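Local atomic coordinates of protein-tyrosine-phosphatase (Vibrio vulnificus, PDB entry 7DHF), a protein that probably removes phosphate from phosphotyrosine in proteins by hydrolysis, as a member of the low-molecular-weight protein tyrosine phosphatase family. Residues V10-V13 and C17-P20; I86-M89 and H93-A96. The protein carries 1 engineered substitution. One frame throughout, in Å; residues are numbered along the deposited sequence.

Contact 1: residues V10-V13 and C17-P20; sequences VVAV and CRSP. Engineered in segment 10-13: Ala12 (natural residue Cys). With PO4 (phosphate ion), chain E.
The phosphate-binding loop of low-molecular-weight tyrosine phosphatases joins strand 7-12 to helix 18-29, and here Ala12 and Arg18 meet beside a phosphate ion held in it. Ala12 is an engineered replacement for the cysteine predicted to be the nucleophile; its CB lies over one face of the Arg18 guanidinium, 3.7 Å from Arg18 NH2, and 3.2 Å from phosphate O4. Arg18 bends at chi3 (-65°), which turns the guanidinium edge-on to the anion. Its NE then reaches phosphate O2 at 2.8 Å in an almost straight bond (178°), while NH2 goes to O4; the phosphorus lies in the guanidinium plane. O2 also takes the Arg18 backbone N-H, and Val13 N donates to O4 at 2.8 Å. O1 takes the N-H of Cys17, the N-cap residue, and O3 accepts from Ser19 N and from Ser19 OG, the latter at 2.6 Å. Elsewhere in the contact, Val10 CG1 packs on Ser19 O at 3.7 Å. Gly14 N and Ile16 N also bind the anion, and Glu90 forms a salt bridge with Arg18 NH1. No hydrogen bond links the two segments directly, so the phosphate bridges them: backbone N-H groups of the loop and helix start, with one arginine, probably offset its negative charge.

Contact 2: residues I86-M89 and H93-A96; sequences ILVM and HMEA
Val88 and His93 meet where strand 85-88 gives way, after a short turn, to helix 92-100. From the helix, His93 starts with CB set 3.7 Å from Val88 CB and a little farther from Val88 CG1, the two side chains passing one another head to tail. With CG anti to the carbonyl carbon (chi1 -65°), the imidazole runs on beyond Val88 to Met89. There ND1 stands 3.6 Å from Met89 N without a hydrogen bond, Met89 N probably donating to Val11 O in the neighbouring strand instead. CE1 reaches Met89 CB at 4.1 Å, and NE2, at the tip, packs on Val13 CG2. Val88 CB and Met89 N both lie at the ring's edge, near its plane. The other branch of the valine serves a second partner: Val88 CG2 touches Met94 CG at 3.7 Å and Met94 CE at 4.0 Å, the outstretched methionine crossing the valine at about a right angle. The contact is therefore apolar, apart from the imidazole nitrogen facing the backbone. Around it, Val88 also packs on Val11 of strand 7-12 and, like Met94, on Thr108 of strand 108-110, while His93 touches Val13 of the phosphate-binding loop and Arg18 of helix 18-29, placing the start of helix 92-100 against both the central sheet and that loop.

In the fold
Each contact joins a strand of the four-stranded parallel sheet to the helix that follows it, the opening half of a beta-alpha-beta unit. They come in series along the chain, contact 1 being complete before the chain reaches contact 2, yet their centres are about 10 Å apart because strands 7-12 and 85-88 are neighbours in the sheet. A probable hydrogen bond from Val11 N to Leu87 O (2.8 Å) helps join the strands, and Arg18 O packs on Met89 CE. The second unit thus flanks the phosphate site of the first, illustrating how a parallel alpha/beta fold gathers a probable active site at the C-terminal ends of its strands.

Contact 1: residues V10-V13 and C17-P20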
loop_
_atom_site.group_PDB
_atom_site.type_symbol
_atom_site.label_atom_id
_atom_site.label_comp_id
_atom_site.label_asym_id
_atom_site.label_seq_id
_atom_site.Cartn_x
_atom_site.Cartn_y
_atom_site.Cartn_z
ATOM N N VAL A 10 -1.534 -4.217 -1.241
ATOM C CA VAL A 10 -1.547 -2.973 -0.480
ATOM C C VAL A 10 -2.229 -1.908 -1.328
ATOM O O VAL A 10 -1.845 -1.682 -2.481
ATOM C CB VAL A 10 -0.118 -2.554 -0.103
ATOM C CG1 VAL A 10 -0.128 -1.262 0.697
ATOM C CG2 VAL A 10 0.568 -3.667 0.675
ATOM N N VAL A 11 -3.243 -1.251 -0.766
ATOM C CA VAL A 11 -4.118 -0.379 -1.538
ATOM C C VAL A 11 -4.160 1.012 -0.926
ATOM O O VAL A 11 -4.281 1.172 0.293
ATOM C CB VAL A 11 -5.537 -0.972 -1.655
ATOM C CG1 VAL A 11 -6.501 0.028 -2.287
ATOM C CG2 VAL A 11 -5.498 -2.257 -2.467
ATOM N N ALA A 12 -4.063 2.018 -1.791
ATOM C CA ALA A 12 -4.372 3.389 -1.420
ATOM C C ALA A 12 -5.069 4.057 -2.601
ATOM O O ALA A 12 -5.967 3.455 -3.198
ATOM C CB ALA A 12 -3.113 4.129 -0.970
ATOM N N VAL A 13 -4.675 5.277 -2.963
ATOM C CA VAL A 13 -5.410 6.086 -3.936
ATOM C C VAL A 13 -4.658 6.207 -5.266
ATOM O O VAL A 13 -5.179 5.840 -6.318
ATOM C CB VAL A 13 -5.783 7.467 -3.356
ATOM C CG1 VAL A 13 -6.485 8.328 -4.399
ATOM C CG2 VAL A 13 -6.658 7.298 -2.125
ATOM N N CYS A 17 2.759 6.653 -3.782
ATOM C CA CYS A 17 3.461 7.026 -2.557
ATOM C C CYS A 17 3.356 5.943 -1.484
ATOM O O CYS A 17 4.283 5.146 -1.315
ATOM C CB CYS A 17 2.938 8.366 -2.027
ATOM S SG CYS A 17 3.341 9.788 -3.084
ATOM N N ARG A 18 2.236 5.903 -0.758
ATOM C CA ARG A 18 2.123 5.001 0.388
ATOM C C ARG A 18 2.043 3.547 -0.051
ATOM O O ARG A 18 2.707 2.677 0.525
ATOM C CB ARG A 18 0.882 5.339 1.207
ATOM C CG ARG A 18 0.901 6.688 1.879
ATOM C CD ARG A 18 -0.499 7.080 2.296
ATOM N NE ARG A 18 -1.354 7.269 1.128
ATOM C CZ ARG A 18 -2.645 7.571 1.183
ATOM N NH1 ARG A 18 -3.246 7.720 2.356
ATOM N NH2 ARG A 18 -3.334 7.724 0.062
ATOM N N SER A 19 1.202 3.251 -1.037
ATOM C CA SER A 19 0.935 1.850 -1.333
ATOM C C SER A 19 2.136 1.149 -1.968
ATOM O O SER A 19 2.410 -0.002 -1.610
ATOM C CB SER A 19 -0.367 1.661 -2.124
ATOM O OG SER A 19 -0.432 2.470 -3.277
ATOM N N PRO A 20 2.901 1.778 -2.876
ATOM C CA PRO A 20 4.148 1.118 -3.302
ATOM C C PRO A 20 5.156 0.981 -2.177
ATOM O O PRO A 20 5.869 -0.028 -2.106
ATOM C CB PRO A 20 4.661 2.005 -4.447
ATOM C CG PRO A 20 4.004 3.307 -4.255
ATOM C CD PRO A 20 2.659 3.009 -3.650
HETATM P P PO4 E . -0.813 6.470 -2.597
HETATM O O1 PO4 E . -0.183 7.169 -3.785
HETATM O O2 PO4 E . -0.161 7.001 -1.343
HETATM O O3 PO4 E . -0.538 4.993 -2.744
HETATM O O4 PO4 E . -2.297 6.761 -2.584
#

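Contact 2: residues I86-M89 and H93-A96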
loop_
_atom_site.group_PDB
_atom_site.type_symbol
_atom_site.label_atom_id
_atom_site.label_comp_id
_atom_site.label_asym_id
_atom_site.label_seq_id
_atom_site.Cartn_x
_atom_site.Cartn_y
_atom_site.Cartn_z
ATOM N N ILE A 86 -6.086 -7.821 1.528
ATOM C CA ILE A 86 -5.976 -6.455 1.034
ATOM C C ILE A 86 -5.810 -5.539 2.236
ATOM O O ILE A 86 -6.615 -5.590 3.173
ATOM C CB ILE A 86 -7.212 -6.052 0.209
ATOM C CG1 ILE A 86 -7.389 -7.005 -0.978
ATOM C CG2 ILE A 86 -7.081 -4.610 -0.271
ATOM C CD1 ILE A 86 -8.695 -6.831 -1.719
ATOM N N LEU A 87 -4.762 -4.714 2.215
ATOM C CA LEU A 87 -4.461 -3.790 3.306
ATOM C C LEU A 87 -4.544 -2.369 2.767
ATOM O O LEU A 87 -3.736 -1.978 1.918
ATOM C CB LEU A 87 -3.077 -4.070 3.884
ATOM C CG LEU A 87 -2.870 -5.461 4.487
ATOM C CD1 LEU A 87 -1.442 -5.615 4.983
ATOM C CD2 LEU A 87 -3.852 -5.729 5.617
ATOM N N VAL A 88 -5.513 -1.596 3.259
ATOM C CA VAL A 88 -5.724 -0.223 2.809
ATOM C C VAL A 88 -5.017 0.737 3.756
ATOM O O VAL A 88 -4.845 0.461 4.949
ATOM C CB VAL A 88 -7.224 0.127 2.683
ATOM C CG1 VAL A 88 -7.886 -0.738 1.622
ATOM C CG2 VAL A 88 -7.937 -0.012 4.027
ATOM N N MET A 89 -4.631 1.897 3.223
ATOM C CA MET A 89 -3.885 2.870 4.013
ATOM C C MET A 89 -4.787 3.725 4.896
ATOM O O MET A 89 -4.332 4.214 5.936
ATOM C CB MET A 89 -3.043 3.753 3.092
ATOM C CG MET A 89 -1.814 3.049 2.551
ATOM S SD MET A 89 -0.614 2.714 3.858
ATOM C CE MET A 89 0.473 1.550 3.040
ATOM N N HIS A 93 -10.838 4.106 2.755
ATOM C CA HIS A 93 -10.590 3.401 1.504
ATOM C C HIS A 93 -11.405 2.120 1.388
ATOM O O HIS A 93 -11.648 1.657 0.269
ATOM C CB HIS A 93 -9.106 3.062 1.381
ATOM C CG HIS A 93 -8.218 4.261 1.271
ATOM N ND1 HIS A 93 -6.865 4.209 1.519
ATOM C CD2 HIS A 93 -8.491 5.545 0.936
ATOM C CE1 HIS A 93 -6.340 5.409 1.343
ATOM N NE2 HIS A 93 -7.306 6.237 0.989
ATOM N N MET A 94 -11.828 1.534 2.509
ATOM C CA MET A 94 -12.567 0.277 2.450
ATOM C C MET A 94 -13.882 0.443 1.701
ATOM O O MET A 94 -14.233 -0.384 0.853
ATOM C CB MET A 94 -12.810 -0.257 3.859
ATOM C CG MET A 94 -11.537 -0.596 4.602
ATOM S SD MET A 94 -11.862 -1.613 6.047
ATOM C CE MET A 94 -10.240 -1.638 6.806
ATOM N N GLU A 95 -14.630 1.504 2.005
ATOM C CA GLU A 95 -15.905 1.711 1.324
ATOM C C GLU A 95 -15.696 2.013 -0.155
ATOM O O GLU A 95 -16.460 1.537 -1.005
ATOM C CB GLU A 95 -16.706 2.817 2.013
ATOM C CG GLU A 95 -17.352 2.375 3.321
ATOM C CD GLU A 95 -18.286 3.420 3.904
ATOM O OE1 GLU A 95 -18.461 4.485 3.275
ATOM O OE2 GLU A 95 -18.848 3.174 4.993
ATOM N N ALA A 96 -14.665 2.791 -0.487
ATOM C CA ALA A 96 -14.358 3.037 -1.891
ATOM C C ALA A 96 -13.954 1.745 -2.590
ATOM O O ALA A 96 -14.313 1.518 -3.752
ATOM C CB ALA A 96 -13.247 4.079 -2.006
#